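Local atomic coordinates of type II restriction enzyme ngomi (Neisseria gonorrhoeae, PDB entry 1FIU), a protein that recognises the double-stranded DNA sequence 5'-GCCGGC-3' and, as a magnesium-dependent homotetramer, cleaves it after the first G to leave 5'-phosphate ends. Residues E8-F12 / K275-D279; F12-L16 / I72-F76; N20-N26 / T55-L60; V30-D34 / W188-S192. Residues are numbered along the deposited sequence.

Interaction 1: residues E8-F12 / K275-D279; sequences ERRIF and KDISD
Residues 8-12 are one turn of helix 4-18, with Phe12 N bonded to Glu8 O at 3.0 Å, and they approach the end of strand 274-276, outermost within this chain in the mixed sheet of this PD-(D/E)XK nuclease fold. The chain is extended at Lys275 and Asp276; 277-279 then take helical phi/psi, and Asp279 N reaches Asp276 O at 2.9 Å. Arg9 and Ser278 are the nearest pair, CA to CA 6.4 Å. Asp276, chi1 t, forms an Asx turn: its OD2 accepts Ser278 N at 2.9 Å and Ser278 OG at 2.8 Å. The side chain of Arg9 runs out all-trans from chi1 to chi3 and meets this carboxylate side-on in a bidentate salt bridge, NE to Asp276 OD2 2.9 Å and NH2 to Asp276 OD1 2.9 Å. The same guanidinium also pairs with Glu248 of helix 246-256, so it joins helix, strand end and a second helix. Ser278 and Asp279 bond the backbone of Ala165 and Tyr167 of a neighbouring subunit, placing this buried corner at a protein interface. Three residues on, Phe12, chi1 t, presents a ring face to Ile277 in a CH-pi contact, with Ile277 CG1 4.1 Å from Phe12 CE2.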
# COMPACT_ATOMS: atom_id res chain seq x y z
N GLU I 8 14.70 -29.92 -19.59
CA GLU I 8 14.38 -28.55 -19.99
C GLU I 8 15.32 -27.55 -19.32
O GLU I 8 15.70 -26.55 -19.93
CB GLU I 8 12.94 -28.21 -19.60
CG GLU I 8 11.89 -28.87 -20.46
CD GLU I 8 11.90 -28.39 -21.90
OE1 GLU I 8 12.23 -27.21 -22.13
OE2 GLU I 8 11.58 -29.20 -22.79
N ARG I 9 15.67 -27.80 -18.06
CA ARG I 9 16.57 -26.91 -17.33
C ARG I 9 17.95 -26.92 -18.00
O ARG I 9 18.59 -25.87 -18.13
CB ARG I 9 16.69 -27.37 -15.87
CG ARG I 9 17.46 -26.42 -14.95
CD ARG I 9 17.55 -27.01 -13.56
NE ARG I 9 18.12 -26.12 -12.57
CZ ARG I 9 19.41 -26.08 -12.24
NH1 ARG I 9 20.29 -26.89 -12.83
NH2 ARG I 9 19.83 -25.24 -11.30
N ARG I 10 18.38 -28.09 -18.46
CA ARG I 10 19.68 -28.17 -19.13
C ARG I 10 19.64 -27.46 -20.48
O ARG I 10 20.60 -26.80 -20.87
CB ARG I 10 20.09 -29.64 -19.29
CG ARG I 10 20.28 -30.29 -17.94
CD ARG I 10 20.78 -31.73 -17.98
NE ARG I 10 20.87 -32.27 -16.62
CZ ARG I 10 21.47 -33.41 -16.30
NH1 ARG I 10 22.05 -34.15 -17.24
NH2 ARG I 10 21.50 -33.82 -15.03
N ILE I 11 18.52 -27.56 -21.18
CA ILE I 11 18.37 -26.89 -22.46
C ILE I 11 18.44 -25.38 -22.24
O ILE I 11 19.02 -24.65 -23.05
CB ILE I 11 17.02 -27.29 -23.11
CG1 ILE I 11 17.10 -28.75 -23.59
CG2 ILE I 11 16.68 -26.34 -24.26
CD1 ILE I 11 15.76 -29.32 -24.05
N PHE I 12 17.83 -24.91 -21.16
CA PHE I 12 17.83 -23.50 -20.80
C PHE I 12 19.30 -23.03 -20.61
O PHE I 12 19.72 -22.02 -21.18
CB PHE I 12 16.99 -23.36 -19.51
CG PHE I 12 17.17 -22.07 -18.76
CD1 PHE I 12 16.57 -20.89 -19.20
CD2 PHE I 12 17.87 -22.06 -17.56
CE1 PHE I 12 16.66 -19.70 -18.45
CE2 PHE I 12 17.97 -20.87 -16.79
CZ PHE I 12 17.36 -19.71 -17.25
N LYS I 275 13.76 -19.64 -5.09
CA LYS I 275 13.67 -21.01 -5.57
C LYS I 275 14.52 -21.16 -6.84
O LYS I 275 15.21 -20.22 -7.23
CB LYS I 275 12.21 -21.38 -5.88
CG LYS I 275 11.27 -21.32 -4.66
CD LYS I 275 9.83 -21.66 -5.06
CE LYS I 275 8.85 -21.52 -3.88
NZ LYS I 275 7.53 -22.17 -4.24
N ASP I 276 14.46 -22.33 -7.47
CA ASP I 276 15.23 -22.57 -8.68
C ASP I 276 14.34 -22.29 -9.91
O ASP I 276 13.12 -22.37 -9.80
CB ASP I 276 15.65 -24.04 -8.76
CG ASP I 276 16.49 -24.33 -9.99
OD1 ASP I 276 17.59 -23.75 -10.11
OD2 ASP I 276 16.06 -25.14 -10.84
N ILE I 277 14.97 -22.01 -11.05
CA ILE I 277 14.21 -21.76 -12.29
C ILE I 277 13.25 -22.95 -12.56
O ILE I 277 12.13 -22.76 -13.06
CB ILE I 277 15.19 -21.56 -13.51
CG1 ILE I 277 14.43 -21.32 -14.82
CG2 ILE I 277 16.09 -22.78 -13.68
CD1 ILE I 277 13.66 -20.06 -14.84
N SER I 278 13.65 -24.18 -12.20
CA SER I 278 12.80 -25.36 -12.44
C SER I 278 11.52 -25.40 -11.59
O SER I 278 10.61 -26.18 -11.87
CB SER I 278 13.61 -26.68 -12.23
OG SER I 278 13.90 -26.91 -10.87
N ASP I 279 11.46 -24.59 -10.55
CA ASP I 279 10.27 -24.54 -9.70
C ASP I 279 9.21 -23.63 -10.32
O ASP I 279 8.01 -23.73 -10.00
CB ASP I 279 10.65 -23.96 -8.34
CG ASP I 279 11.52 -24.91 -7.55
OD1 ASP I 279 11.06 -26.04 -7.34
OD2 ASP I 279 12.65 -24.52 -7.15

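Interaction 2: residues F12-L16 / I72-F76; sequences FHKKL and ICSEF
Two helical turns pack nearly antiparallel: the axes of 12-16 and 72-76 run at 158° between their N-to-C directions and come within 10.0 Å. Phe12 and Phe76 set the register, CA atoms 6.0 Å apart. The apolar contacts centre on Phe12 (chi1 t), whose CD1 lies 3.6 Å from Ile72 CG2 and 3.8 Å from Phe76 CB. Its ring and that of Phe76, also chi1 t, meet obliquely, with centroids 5.5 Å apart and planes at 52°. Ile72 (chi1 m, chi2 t) extends CD1 to 3.7 Å from Leu16 CD2 and 3.8 Å from Lys15 O. Cys73 SG makes a sulfur-aromatic contact at the edge of the Phe12 ring, 3.9 Å from Phe12 CE1. The polar contacts lie on the more exposed side, where Lys15, chi1 m then extended, makes a salt bridge from NZ to Glu75 OE1 at 2.6 Å. Water 1 donates to Ile72 O at 3.1 Å and weakly accepts from Lys15 NZ at 3.4 Å. Cys73, its side chain about 4 Å from that of the magnesium ligand Cys186, touches Ile141 of strand 141-145; helix 62-81 is thus probably the first core helix of the PD-(D/E)XK fold, with helix 4-18 packed on it as an N-terminal addition.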
# COMPACT_ATOMS: atom_id res chain seq x y z
N PHE I 12 17.83 -24.91 -21.16
CA PHE I 12 17.83 -23.50 -20.80
C PHE I 12 19.30 -23.03 -20.61
O PHE I 12 19.72 -22.02 -21.18
CB PHE I 12 16.99 -23.36 -19.51
CG PHE I 12 17.17 -22.07 -18.76
CD1 PHE I 12 16.57 -20.89 -19.20
CD2 PHE I 12 17.87 -22.06 -17.56
CE1 PHE I 12 16.66 -19.70 -18.45
CE2 PHE I 12 17.97 -20.87 -16.79
CZ PHE I 12 17.36 -19.71 -17.25
N HIS I 13 20.07 -23.78 -19.84
CA HIS I 13 21.47 -23.41 -19.62
C HIS I 13 22.27 -23.44 -20.92
O HIS I 13 23.10 -22.56 -21.19
CB HIS I 13 22.11 -24.34 -18.59
CG HIS I 13 21.65 -24.09 -17.19
ND1 HIS I 13 21.71 -25.05 -16.20
CD2 HIS I 13 21.15 -22.97 -16.61
CE1 HIS I 13 21.26 -24.54 -15.07
NE2 HIS I 13 20.91 -23.28 -15.29
N LYS I 14 22.01 -24.46 -21.74
CA LYS I 14 22.73 -24.59 -23.00
C LYS I 14 22.51 -23.41 -23.93
O LYS I 14 23.42 -22.99 -24.63
CB LYS I 14 22.34 -25.90 -23.69
CG LYS I 14 23.18 -26.24 -24.91
CD LYS I 14 22.84 -27.64 -25.42
CE LYS I 14 23.71 -28.03 -26.62
NZ LYS I 14 23.39 -27.23 -27.84
N LYS I 15 21.30 -22.85 -23.94
CA LYS I 15 21.05 -21.69 -24.78
C LYS I 15 21.87 -20.49 -24.30
O LYS I 15 22.36 -19.68 -25.10
CB LYS I 15 19.56 -21.34 -24.77
CG LYS I 15 18.69 -22.41 -25.42
CD LYS I 15 17.22 -21.97 -25.40
CE LYS I 15 16.32 -23.00 -26.07
NZ LYS I 15 14.87 -22.61 -25.95
N LEU I 16 22.00 -20.37 -22.98
CA LEU I 16 22.77 -19.27 -22.42
C LEU I 16 24.24 -19.46 -22.80
O LEU I 16 24.93 -18.50 -23.07
CB LEU I 16 22.62 -19.22 -20.89
CG LEU I 16 21.23 -18.82 -20.36
CD1 LEU I 16 21.22 -18.93 -18.85
CD2 LEU I 16 20.87 -17.41 -20.81
N ILE I 72 15.30 -16.31 -23.61
CA ILE I 72 15.59 -17.67 -23.19
C ILE I 72 14.71 -18.10 -22.00
O ILE I 72 14.26 -19.24 -21.93
CB ILE I 72 17.09 -17.80 -22.92
CG1 ILE I 72 17.82 -17.66 -24.26
CG2 ILE I 72 17.41 -19.12 -22.26
CD1 ILE I 72 19.34 -17.48 -24.18
N CYS I 73 14.47 -17.17 -21.07
CA CYS I 73 13.59 -17.47 -19.94
C CYS I 73 12.18 -17.76 -20.46
O CYS I 73 11.52 -18.71 -20.01
CB CYS I 73 13.54 -16.29 -18.97
SG CYS I 73 14.96 -16.24 -17.81
N SER I 74 11.74 -16.96 -21.44
CA SER I 74 10.41 -17.13 -22.02
C SER I 74 10.23 -18.51 -22.65
O SER I 74 9.20 -19.18 -22.47
CB SER I 74 10.17 -16.07 -23.09
OG SER I 74 8.82 -16.08 -23.49
N GLU I 75 11.24 -18.94 -23.41
CA GLU I 75 11.19 -20.23 -24.08
C GLU I 75 11.14 -21.38 -23.08
O GLU I 75 10.42 -22.34 -23.30
CB GLU I 75 12.40 -20.38 -25.02
CG GLU I 75 12.34 -19.38 -26.14
CD GLU I 75 13.53 -19.45 -27.06
OE1 GLU I 75 14.52 -20.14 -26.73
OE2 GLU I 75 13.48 -18.81 -28.13
N PHE I 76 11.90 -21.28 -22.00
CA PHE I 76 11.91 -22.31 -20.98
C PHE I 76 10.53 -22.39 -20.33
O PHE I 76 10.01 -23.48 -20.12
CB PHE I 76 12.95 -22.00 -19.89
CG PHE I 76 12.81 -22.84 -18.67
CD1 PHE I 76 13.26 -24.17 -18.66
CD2 PHE I 76 12.15 -22.35 -17.56
CE1 PHE I 76 13.04 -24.98 -17.54
CE2 PHE I 76 11.91 -23.15 -16.45
CZ PHE I 76 12.36 -24.46 -16.43
O HOH W 1 15.18 -22.07 -22.62

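Interaction 3: residues N20-N26 / T55-L60; sequences NILATNN and TVSERL. With nucleotides of chain D.
Leu60, chi1 m and chi2 t, lays its side chain against Ile21 and the Asn20 carbonyl, with Leu60 CD1 3.3 Å from Ile21 CD1 and Leu60 CG 3.6 Å from Asn20 O. Asn20 ends helix 4-18 with positive phi (63°) in a Schellman motif, while its ND2 stands 3.6 Å from Thr55 CG2. From Leu22 on the loop is extended and meets 55-60 in a single parallel beta bridge between Thr24 and Val56 (CA to CA 4.9 Å): Thr24 N donates to Thr55 O at 3.2 Å, and Ser57 N to Thr24 O at 2.8 Å. Two CA-H...O contacts supplement it, Val56 CA to Thr24 O at 3.0 Å and Asn25 CA to Ser57 O at 3.2 Å. This pairing joins the loops that flank helix 38-50 at the surface. Waters fill the gaps: water 3 donates to Asn20 O and Glu58 O, both at 2.9 Å, and water 4 links Ile21 O (3.0 Å) to Leu60 N (3.2 Å). Next to the paired backbones Arg59, extended from chi1 to chi3, reaches the DNA backbone; its NE and NH2 donate to OP1 of DG3 of chain D at 2.9 and 3.0 Å, and NH2 also bonds Ala33 O.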
# COMPACT_ATOMS: atom_id res chain seq x y z
N ASN I 20 26.64 -17.36 -25.91
CA ASN I 20 27.71 -16.62 -25.23
C ASN I 20 27.15 -15.59 -24.24
O ASN I 20 27.83 -14.60 -23.92
CB ASN I 20 28.62 -15.92 -26.26
CG ASN I 20 29.45 -16.90 -27.07
OD1 ASN I 20 30.15 -16.52 -28.00
ND2 ASN I 20 29.37 -18.17 -26.71
N ILE I 21 25.92 -15.82 -23.76
CA ILE I 21 25.30 -14.92 -22.79
C ILE I 21 26.07 -15.15 -21.50
O ILE I 21 26.46 -14.20 -20.81
CB ILE I 21 23.81 -15.25 -22.56
CG1 ILE I 21 23.06 -15.24 -23.92
CG2 ILE I 21 23.22 -14.27 -21.56
CD1 ILE I 21 23.40 -14.07 -24.81
N LEU I 22 26.26 -16.43 -21.17
CA LEU I 22 27.06 -16.84 -20.02
C LEU I 22 28.37 -17.38 -20.59
O LEU I 22 28.38 -18.40 -21.30
CB LEU I 22 26.38 -17.97 -19.23
CG LEU I 22 27.21 -18.43 -18.00
CD1 LEU I 22 27.31 -17.29 -16.98
CD2 LEU I 22 26.57 -19.64 -17.36
N ALA I 23 29.48 -16.70 -20.30
CA ALA I 23 30.79 -17.14 -20.81
C ALA I 23 31.86 -16.50 -19.95
O ALA I 23 31.55 -15.84 -18.96
CB ALA I 23 30.96 -16.74 -22.26
N THR I 24 33.12 -16.70 -20.32
CA THR I 24 34.24 -16.16 -19.54
C THR I 24 35.09 -15.31 -20.48
O THR I 24 35.32 -15.71 -21.62
CB THR I 24 35.12 -17.31 -18.98
OG1 THR I 24 34.31 -18.20 -18.20
CG2 THR I 24 36.24 -16.78 -18.13
N ASN I 25 35.53 -14.12 -20.03
CA ASN I 25 36.36 -13.33 -20.93
C ASN I 25 37.83 -13.71 -20.78
O ASN I 25 38.17 -14.58 -19.97
CB ASN I 25 36.16 -11.81 -20.76
CG ASN I 25 36.68 -11.25 -19.44
OD1 ASN I 25 37.40 -11.91 -18.70
ND2 ASN I 25 36.32 -10.01 -19.16
N ASN I 26 38.71 -13.07 -21.55
CA ASN I 26 40.12 -13.42 -21.48
C ASN I 26 40.89 -12.98 -20.22
O ASN I 26 42.11 -13.16 -20.15
CB ASN I 26 40.85 -12.95 -22.75
CG ASN I 26 40.88 -11.45 -22.91
OD1 ASN I 26 40.62 -10.70 -21.97
ND2 ASN I 26 41.22 -11.00 -24.12
N THR I 55 33.49 -21.68 -23.24
CA THR I 55 33.75 -20.60 -24.17
C THR I 55 34.40 -19.35 -23.57
O THR I 55 34.04 -18.91 -22.46
CB THR I 55 32.46 -20.18 -24.87
OG1 THR I 55 31.92 -21.31 -25.57
CG2 THR I 55 32.71 -19.03 -25.84
N VAL I 56 35.37 -18.82 -24.29
CA VAL I 56 36.02 -17.59 -23.87
C VAL I 56 35.59 -16.55 -24.88
O VAL I 56 35.79 -16.72 -26.08
CB VAL I 56 37.57 -17.67 -23.89
CG1 VAL I 56 38.15 -16.26 -23.64
CG2 VAL I 56 38.06 -18.64 -22.80
N SER I 57 34.98 -15.48 -24.40
CA SER I 57 34.55 -14.42 -25.28
C SER I 57 34.34 -13.15 -24.46
O SER I 57 34.20 -13.21 -23.23
CB SER I 57 33.25 -14.80 -25.99
OG SER I 57 32.20 -14.94 -25.06
N GLU I 58 34.35 -12.01 -25.13
CA GLU I 58 34.15 -10.75 -24.45
C GLU I 58 32.72 -10.68 -23.93
O GLU I 58 31.80 -11.24 -24.53
CB GLU I 58 34.41 -9.57 -25.39
CG GLU I 58 35.90 -9.24 -25.57
CD GLU I 58 36.56 -8.73 -24.28
OE1 GLU I 58 36.25 -7.59 -23.86
OE2 GLU I 58 37.38 -9.46 -23.68
N ARG I 59 32.57 -10.03 -22.78
CA ARG I 59 31.27 -9.84 -22.13
C ARG I 59 30.36 -9.12 -23.14
O ARG I 59 30.74 -8.13 -23.75
CB ARG I 59 31.46 -8.97 -20.88
CG ARG I 59 30.30 -8.98 -19.91
CD ARG I 59 30.57 -7.94 -18.82
NE ARG I 59 29.65 -8.11 -17.70
CZ ARG I 59 29.97 -8.65 -16.53
NH1 ARG I 59 31.21 -9.10 -16.31
NH2 ARG I 59 29.04 -8.77 -15.60
N LEU I 60 29.14 -9.62 -23.31
CA LEU I 60 28.23 -8.97 -24.24
C LEU I 60 27.71 -7.67 -23.64
O LEU I 60 27.71 -7.48 -22.43
CB LEU I 60 27.02 -9.87 -24.53
CG LEU I 60 27.27 -11.27 -25.07
CD1 LEU I 60 25.92 -11.95 -25.39
CD2 LEU I 60 28.13 -11.17 -26.30
P DG D 3 25.94 -6.63 -16.54
OP1 DG D 3 26.87 -7.51 -17.26
OP2 DG D 3 25.83 -6.74 -15.05
O5' DG D 3 26.30 -5.11 -16.84
C5' DG D 3 26.87 -4.70 -18.07
C4' DG D 3 28.11 -3.88 -17.80
O4' DG D 3 27.76 -2.63 -17.16
C3' DG D 3 29.13 -4.54 -16.88
O3' DG D 3 30.44 -4.24 -17.36
C2' DG D 3 28.81 -3.97 -15.51
C1' DG D 3 28.20 -2.60 -15.81
N9 DG D 3 27.04 -2.30 -14.98
C8 DG D 3 26.15 -3.20 -14.43
N7 DG D 3 25.21 -2.63 -13.72
C5 DG D 3 25.49 -1.27 -13.80
C6 DG D 3 24.82 -0.15 -13.24
O6 DG D 3 23.78 -0.14 -12.57
N1 DG D 3 25.46 1.04 -13.56
C2 DG D 3 26.59 1.15 -14.35
N2 DG D 3 27.07 2.39 -14.56
N3 DG D 3 27.21 0.12 -14.90
C4 DG D 3 26.62 -1.05 -14.57
O HOH W 2 29.60 -20.80 -26.70
O HOH W 3 30.18 -13.16 -23.15
O HOH W 4 27.34 -11.43 -21.40
O HOH W 5 33.55 -20.08 -19.99
O HOH W 6 34.92 -8.79 -21.51

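Interaction 4: residues V30-D34 / W188-S192; sequences VSNAD and WTIRS. With nucleotides of chain D.
Neither 30-34 nor 188-192 is helix or strand; Val30 to Ala33 forms a type I turn (Ala33 N to Val30 O 2.9 Å), and the end-to-end directions CA 31 to 34 and CA 188 to 191 differ by 11°, nearly parallel, with Asn32 and Thr189 nearest, CA atoms 6.1 Å apart. Trp188, just after strand 179-187, donates its backbone N to OP1 of DC2 of chain D at 2.7 Å. Its indole, chi1 t, swings to the turn: NE1 makes a weak hydrogen bond to Ser31 O at 3.3 Å, and CZ2 lies 3.7 Å from Asn32 CB. Thr189, chi1 p, places CG2 3.6 Å from Asn32 O, while its OG1 donates to OP2 of DG3 at 2.6 Å. The extended backbone of Ile190 offers its O to Arg191 NH1 at 3.1 Å. Arg191, with chi1 and chi2 both m, reads the guanine of DG4 edge-on, NE to O6 2.8 Å and NH2 to N7 3.0 Å. Its guanidinium lies between DG3 C8 over one face and Asp34 OD2 over the other; this long charge pair, Asp34 OD2 to Arg191 NH2 3.8 Å, has no N-H pointing at the out-of-plane oxygen, and OD2 also pairs with Arg227 and bonds a cytosine N4. O6 and N7 are the major-groove acceptors of guanine, so the bidentate arginine, together with the aspartate on cytosine N4, implies direct readout of G and C bases within the recognition sequence.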
# COMPACT_ATOMS: atom_id res chain seq x y z
N VAL I 30 33.63 -14.18 -15.39
CA VAL I 30 32.42 -14.78 -15.95
C VAL I 30 31.41 -13.65 -16.17
O VAL I 30 31.33 -12.71 -15.37
CB VAL I 30 31.90 -15.90 -15.04
CG1 VAL I 30 30.56 -16.45 -15.54
CG2 VAL I 30 32.94 -17.02 -15.03
N SER I 31 30.66 -13.73 -17.27
CA SER I 31 29.76 -12.66 -17.68
C SER I 31 28.60 -12.22 -16.80
O SER I 31 27.96 -11.21 -17.11
CB SER I 31 29.24 -12.94 -19.09
OG SER I 31 28.51 -14.14 -19.08
N ASN I 32 28.30 -12.96 -15.74
CA ASN I 32 27.24 -12.48 -14.85
C ASN I 32 27.88 -12.03 -13.53
O ASN I 32 27.18 -11.70 -12.56
CB ASN I 32 26.14 -13.54 -14.62
CG ASN I 32 26.65 -14.79 -13.99
OD1 ASN I 32 27.81 -15.16 -14.17
ND2 ASN I 32 25.78 -15.48 -13.26
N ALA I 33 29.22 -12.00 -13.49
CA ALA I 33 29.93 -11.56 -12.29
C ALA I 33 30.22 -10.06 -12.29
O ALA I 33 30.18 -9.40 -13.32
CB ALA I 33 31.27 -12.31 -12.17
N ASP I 34 30.51 -9.53 -11.11
CA ASP I 34 30.90 -8.15 -10.93
C ASP I 34 32.39 -8.34 -10.61
O ASP I 34 32.73 -8.73 -9.49
CB ASP I 34 30.16 -7.53 -9.73
CG ASP I 34 30.69 -6.15 -9.35
OD1 ASP I 34 31.67 -5.69 -9.97
OD2 ASP I 34 30.14 -5.54 -8.41
N TRP I 188 19.29 -10.10 -15.57
CA TRP I 188 20.48 -10.91 -15.82
C TRP I 188 21.42 -10.79 -14.62
O TRP I 188 21.95 -11.79 -14.11
CB TRP I 188 21.15 -10.43 -17.12
CG TRP I 188 22.49 -11.07 -17.41
CD1 TRP I 188 23.68 -10.42 -17.55
CD2 TRP I 188 22.76 -12.47 -17.58
NE1 TRP I 188 24.69 -11.33 -17.79
CE2 TRP I 188 24.16 -12.59 -17.81
CE3 TRP I 188 21.97 -13.62 -17.55
CZ2 TRP I 188 24.78 -13.84 -18.01
CZ3 TRP I 188 22.58 -14.86 -17.74
CH2 TRP I 188 23.98 -14.95 -17.97
N THR I 189 21.62 -9.55 -14.18
CA THR I 189 22.40 -9.27 -12.96
C THR I 189 21.61 -8.23 -12.18
O THR I 189 20.68 -7.61 -12.71
CB THR I 189 23.79 -8.68 -13.25
OG1 THR I 189 23.65 -7.42 -13.91
CG2 THR I 189 24.61 -9.64 -14.12
N ILE I 190 22.03 -7.98 -10.94
CA ILE I 190 21.35 -7.03 -10.08
C ILE I 190 22.29 -5.99 -9.45
O ILE I 190 23.45 -6.30 -9.19
CB ILE I 190 20.66 -7.79 -8.90
CG1 ILE I 190 19.45 -8.59 -9.40
CG2 ILE I 190 20.30 -6.79 -7.75
CD1 ILE I 190 18.86 -9.53 -8.33
N ARG I 191 21.80 -4.76 -9.29
CA ARG I 191 22.45 -3.74 -8.47
C ARG I 191 21.23 -3.40 -7.59
O ARG I 191 20.09 -3.31 -8.11
CB ARG I 191 22.94 -2.51 -9.23
CG ARG I 191 24.20 -2.78 -10.05
CD ARG I 191 25.36 -3.26 -9.21
NE ARG I 191 26.55 -3.44 -10.03
CZ ARG I 191 26.91 -4.55 -10.67
NH1 ARG I 191 26.17 -5.67 -10.60
NH2 ARG I 191 28.02 -4.55 -11.40
N SER I 192 21.43 -3.22 -6.29
CA SER I 192 20.31 -3.00 -5.40
C SER I 192 19.43 -1.78 -5.69
O SER I 192 18.26 -1.76 -5.28
CB SER I 192 20.78 -2.97 -3.94
OG SER I 192 21.72 -1.93 -3.77
P DG D 3 25.94 -6.63 -16.54
OP1 DG D 3 26.87 -7.51 -17.26
OP2 DG D 3 25.83 -6.74 -15.05
O5' DG D 3 26.30 -5.11 -16.84
C5' DG D 3 26.87 -4.70 -18.07
C4' DG D 3 28.11 -3.88 -17.80
O4' DG D 3 27.76 -2.63 -17.16
C3' DG D 3 29.13 -4.54 -16.88
O3' DG D 3 30.44 -4.24 -17.36
C2' DG D 3 28.81 -3.97 -15.51
C1' DG D 3 28.20 -2.60 -15.81
N9 DG D 3 27.04 -2.30 -14.98
C8 DG D 3 26.15 -3.20 -14.43
N7 DG D 3 25.21 -2.63 -13.72
C5 DG D 3 25.49 -1.27 -13.80
C6 DG D 3 24.82 -0.15 -13.24
O6 DG D 3 23.78 -0.14 -12.57
N1 DG D 3 25.46 1.04 -13.56
C2 DG D 3 26.59 1.15 -14.35
N2 DG D 3 27.07 2.39 -14.56
N3 DG D 3 27.21 0.12 -14.90
C4 DG D 3 26.62 -1.05 -14.57
P DG D 4 31.72 -4.49 -16.44
OP1 DG D 4 32.82 -4.83 -17.39
OP2 DG D 4 31.44 -5.38 -15.30
O5' DG D 4 32.00 -3.04 -15.88
C5' DG D 4 32.05 -1.94 -16.79
C4' DG D 4 32.33 -0.66 -16.04
O4' DG D 4 31.17 -0.30 -15.23
C3' DG D 4 33.53 -0.70 -15.09
O3' DG D 4 34.25 0.52 -15.26
C2' DG D 4 32.89 -0.79 -13.71
C1' DG D 4 31.58 -0.03 -13.90
N9 DG D 4 30.51 -0.47 -13.02
C8 DG D 4 30.12 -1.77 -12.79
N7 DG D 4 29.10 -1.85 -11.98
C5 DG D 4 28.80 -0.54 -11.65
C6 DG D 4 27.80 -0.01 -10.79
O6 DG D 4 26.94 -0.63 -10.16
N1 DG D 4 27.87 1.38 -10.72
C2 DG D 4 28.76 2.16 -11.39
N2 DG D 4 28.63 3.50 -11.22
N3 DG D 4 29.70 1.67 -12.20
C4 DG D 4 29.67 0.33 -12.27
P DC D 2 18.80 -6.62 -17.23
OP1 DC D 2 18.75 -8.08 -17.33
OP2 DC D 2 18.19 -5.93 -16.05
O5' DC D 2 20.32 -6.15 -17.27
C5' DC D 2 21.15 -6.58 -18.34
C4' DC D 2 22.53 -5.99 -18.21
O4' DC D 2 22.49 -4.56 -18.34
C3' DC D 2 23.29 -6.31 -16.91
O3' DC D 2 24.55 -6.89 -17.33
C2' DC D 2 23.30 -4.98 -16.16
C1' DC D 2 23.19 -3.93 -17.26
N1 DC D 2 22.42 -2.73 -16.88
C2 DC D 2 23.07 -1.48 -16.84
O2 DC D 2 24.29 -1.41 -17.22
N3 DC D 2 22.38 -0.38 -16.41
C4 DC D 2 21.08 -0.50 -16.06
N4 DC D 2 20.43 0.61 -15.62
C5 DC D 2 20.39 -1.74 -16.14
C6 DC D 2 21.09 -2.83 -16.55
O HOH W 7 29.62 -6.24 -13.20

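Overall arrangement
Interactions 1 and 2 share Phe12 on helix 4-18, their centres 9 Å apart: one turn of that helix meets strand 274-276, the next meets helix 62-81, and Phe76 of interaction 2 also packs against Glu8, Arg9, Ile277 and Ser278 of interaction 1. The helix then runs into the loop of interaction 3, whose centre is 17 Å from that of interaction 2; Leu16 O probably accepts hydrogen bonds from Ile21 N and Leu22 N. Interactions 3 and 4 lie 13 Å apart and cross along the chain, joined by probable bonds from Arg59 NH2 to Ala33 O and from Ser31 OG to Ile21 O. The first segments thus follow in order, from a subunit interface through the helical core to the DNA.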